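Local coordinates for ThiJ/PfpI family protein (Pseudomonas syringae pv. tomato, PDB 3EWN) that is of unknown function but belongs to the DJ-1/PfpI family of the class I glutamine amidotransferase-like clan and may, like some of its relatives, act through a nucleophilic cysteine, at residues S122-S127 with T142-C147. Sequence-based numbering, arbitrary orientation.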
ATOM      1  N   SER A 122     -12.945  -1.459   8.385  1.00  6.92           N
ATOM      2  CA  SER A 122     -12.839  -1.858   6.989  1.00  5.92           C
ATOM      3  C   SER A 122     -12.395  -0.658   6.179  1.00  7.50           C
ATOM      4  O   SER A 122     -12.431   0.480   6.651  1.00  7.10           O
ATOM      5  CB  SER A 122     -14.188  -2.357   6.453  1.00  5.93           C
ATOM      6  OG  SER A 122     -15.127  -1.296   6.324  1.00  6.50           O
ATOM      7  N   VAL A 123     -11.951  -0.928   4.961  1.00  7.07           N
ATOM      8  CA  VAL A 123     -11.531   0.117   4.044  1.00  6.60           C
ATOM      9  C   VAL A 123     -12.153  -0.202   2.688  1.00  6.71           C
ATOM     10  O   VAL A 123     -12.312  -1.369   2.330  1.00  7.40           O
ATOM     11  CB  VAL A 123      -9.981   0.161   3.914  1.00  7.97           C
ATOM     12  CG1 VAL A 123      -9.567   0.959   2.680  1.00  9.13           C
ATOM     13  CG2 VAL A 123      -9.384   0.786   5.161  1.00  7.55           C
ATOM     14  N   CYS A 124     -12.548   0.831   1.954  1.00  6.34           N
ATOM     15  CA  CYS A 124     -13.104   0.627   0.623  1.00  6.83           C
ATOM     16  C   CYS A 124     -14.363  -0.245   0.655  1.00  7.46           C
ATOM     17  O   CYS A 124     -15.158  -0.158   1.588  1.00  7.79           O
ATOM     18  CB  CYS A 124     -12.025  -0.007  -0.262  1.00  8.75           C
ATOM     19  SG  CYS A 124     -12.270   0.163  -2.038  1.00 12.38           S
ATOM     20  N   SER A 125     -14.542  -1.103  -0.350  1.00  6.41           N
ATOM     21  CA  SER A 125     -15.734  -1.949  -0.394  1.00  6.88           C
ATOM     22  C   SER A 125     -15.766  -2.996   0.715  1.00  6.97           C
ATOM     23  O   SER A 125     -16.691  -3.801   0.791  1.00  7.27           O
ATOM     24  CB  SER A 125     -15.864  -2.635  -1.759  1.00  7.39           C
ATOM     25  OG  SER A 125     -14.729  -3.427  -2.045  1.00  7.92           O
ATOM     26  N   GLY A 126     -14.750  -2.990   1.571  1.00  6.59           N
ATOM     27  CA  GLY A 126     -14.728  -3.936   2.669  1.00  6.95           C
ATOM     28  C   GLY A 126     -15.933  -3.729   3.574  1.00  6.32           C
ATOM     29  O   GLY A 126     -16.344  -4.638   4.290  1.00  5.18           O
ATOM     30  N   SER A 127     -16.509  -2.532   3.551  1.00  5.91           N
ATOM     31  CA  SER A 127     -17.669  -2.274   4.393  1.00  6.04           C
ATOM     32  C   SER A 127     -18.904  -3.051   3.925  1.00  7.63           C
ATOM     33  O   SER A 127     -19.889  -3.141   4.650  1.00  7.55           O
ATOM     34  CB  SER A 127     -17.960  -0.768   4.474  1.00  7.09           C
ATOM     35  OG  SER A 127     -17.814  -0.126   3.221  1.00  7.13           O
ATOM     36  N   THR A 142     -18.652   4.449   5.703  1.00  7.23           N
ATOM     37  CA  THR A 142     -18.342   4.879   4.350  1.00  7.27           C
ATOM     38  C   THR A 142     -17.864   3.672   3.551  1.00  7.25           C
ATOM     39  O   THR A 142     -17.870   2.549   4.050  1.00  6.93           O
ATOM     40  CB  THR A 142     -17.265   5.994   4.348  1.00  7.44           C
ATOM     41  OG1 THR A 142     -17.064   6.459   3.006  1.00  9.94           O
ATOM     42  CG2 THR A 142     -15.949   5.478   4.898  1.00  7.25           C
ATOM     43  N   SER A 143     -17.465   3.897   2.308  1.00  7.81           N
ATOM     44  CA  SER A 143     -17.000   2.811   1.453  1.00  7.48           C
ATOM     45  C   SER A 143     -16.441   3.458   0.195  1.00  8.41           C
ATOM     46  O   SER A 143     -16.281   4.675   0.146  1.00  7.87           O
ATOM     47  CB  SER A 143     -18.181   1.907   1.090  1.00  8.76           C
ATOM     48  OG  SER A 143     -17.752   0.689   0.505  1.00  7.40           O
ATOM     49  N   HIS A 144     -16.129   2.655  -0.817  1.00  7.83           N
ATOM     50  CA  HIS A 144     -15.646   3.224  -2.072  1.00  7.46           C
ATOM     51  C   HIS A 144     -16.847   3.999  -2.610  1.00  6.97           C
ATOM     52  O   HIS A 144     -17.999   3.637  -2.339  1.00  7.24           O
ATOM     53  CB  HIS A 144     -15.241   2.113  -3.045  1.00  7.67           C
ATOM     54  CG  HIS A 144     -14.584   2.613  -4.297  1.00  7.15           C
ATOM     55  ND1 HIS A 144     -15.298   3.017  -5.406  1.00  7.38           N
ATOM     56  CD2 HIS A 144     -13.276   2.798  -4.605  1.00  9.64           C
ATOM     57  CE1 HIS A 144     -14.459   3.428  -6.343  1.00  7.35           C
ATOM     58  NE2 HIS A 144     -13.228   3.304  -5.882  1.00  8.19           N
ATOM     59  N   TRP A 145     -16.603   5.064  -3.362  1.00  7.57           N
ATOM     60  CA  TRP A 145     -17.719   5.846  -3.870  1.00  7.71           C
ATOM     61  C   TRP A 145     -18.665   5.074  -4.782  1.00  7.89           C
ATOM     62  O   TRP A 145     -19.828   5.446  -4.923  1.00  8.95           O
ATOM     63  CB  TRP A 145     -17.224   7.110  -4.582  1.00  7.22           C
ATOM     64  CG  TRP A 145     -16.246   6.881  -5.694  1.00  7.94           C
ATOM     65  CD1 TRP A 145     -14.889   7.027  -5.633  1.00  8.10           C
ATOM     66  CD2 TRP A 145     -16.551   6.517  -7.048  1.00  7.85           C
ATOM     67  NE1 TRP A 145     -14.328   6.784  -6.868  1.00  8.09           N
ATOM     68  CE2 TRP A 145     -15.326   6.466  -7.752  1.00  8.18           C
ATOM     69  CE3 TRP A 145     -17.738   6.230  -7.733  1.00  7.57           C
ATOM     70  CZ2 TRP A 145     -15.258   6.141  -9.112  1.00  9.94           C
ATOM     71  CZ3 TRP A 145     -17.669   5.906  -9.088  1.00  8.85           C
ATOM     72  CH2 TRP A 145     -16.436   5.865  -9.760  1.00  7.89           C
ATOM     73  N   SER A 146     -18.182   3.993  -5.386  1.00  8.03           N
ATOM     74  CA  SER A 146     -19.011   3.210  -6.300  1.00  8.43           C
ATOM     75  C   SER A 146     -20.070   2.333  -5.639  1.00 10.21           C
ATOM     76  O   SER A 146     -20.986   1.862  -6.317  1.00 10.48           O
ATOM     77  CB  SER A 146     -18.131   2.326  -7.184  1.00  9.35           C
ATOM     78  OG  SER A 146     -17.471   1.336  -6.408  1.00 10.74           O
ATOM     79  N   CYS A 147     -19.964   2.120  -4.329  1.00  8.76           N
ATOM     80  CA  CYS A 147     -20.924   1.258  -3.639  1.00  8.50           C
ATOM     81  C   CYS A 147     -21.323   1.742  -2.250  1.00  9.54           C
ATOM     82  O   CYS A 147     -21.949   1.005  -1.492  1.00 11.32           O
ATOM     83  CB  CYS A 147     -20.343  -0.154  -3.517  1.00  7.54           C
ATOM     84  SG  CYS A 147     -18.799  -0.242  -2.564  1.00  9.00           S
TER
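Cys124 and His144 bring the two backbones closest, their CA atoms 4.5 Å apart where the tight turn after strand 119-123 meets an irregular loop. Val123 to Gly126 form a type II' turn, closed by the bond from Gly126 N to Val123 O, with Cys124 at its strained corner (phi 60°). The carbonyl of Cys124 receives the hydroxyl of Ser143 from above its plane, OG to O 2.9 Å, at a C=O...donor angle of 108°. Ser127 OG, from the first turn of helix 126-132, lies between two carbonyls, 2.8 Å from Thr142 O and 3.1 Å from Cys124 O; Ser143 OG is as close as the former, and the proton of Ser127 cannot be assigned. Cys124 SG, anti to its backbone N (chi1 -160°), reaches the CB and CD2 side of His144, 3.7 Å from CB, and approaches the ring obliquely without a hydrogen bond to it; from helix 36-46, Asp38 also touches this cysteine. The imidazole is held from both ends: ND1 accepts the N-H of Ser146 at 3.0 Å and also pairs with Ser146 OG, while NE2 bonds Met201 O of the second subunit. Further along the loop, Cys147 SG packs on Ser125 CB at 3.9 Å. The strand-turn-helix with a cysteine at its corner matches the nucleophile elbow of the DJ-1/PfpI family, in which Cys124 is probably the nucleophile.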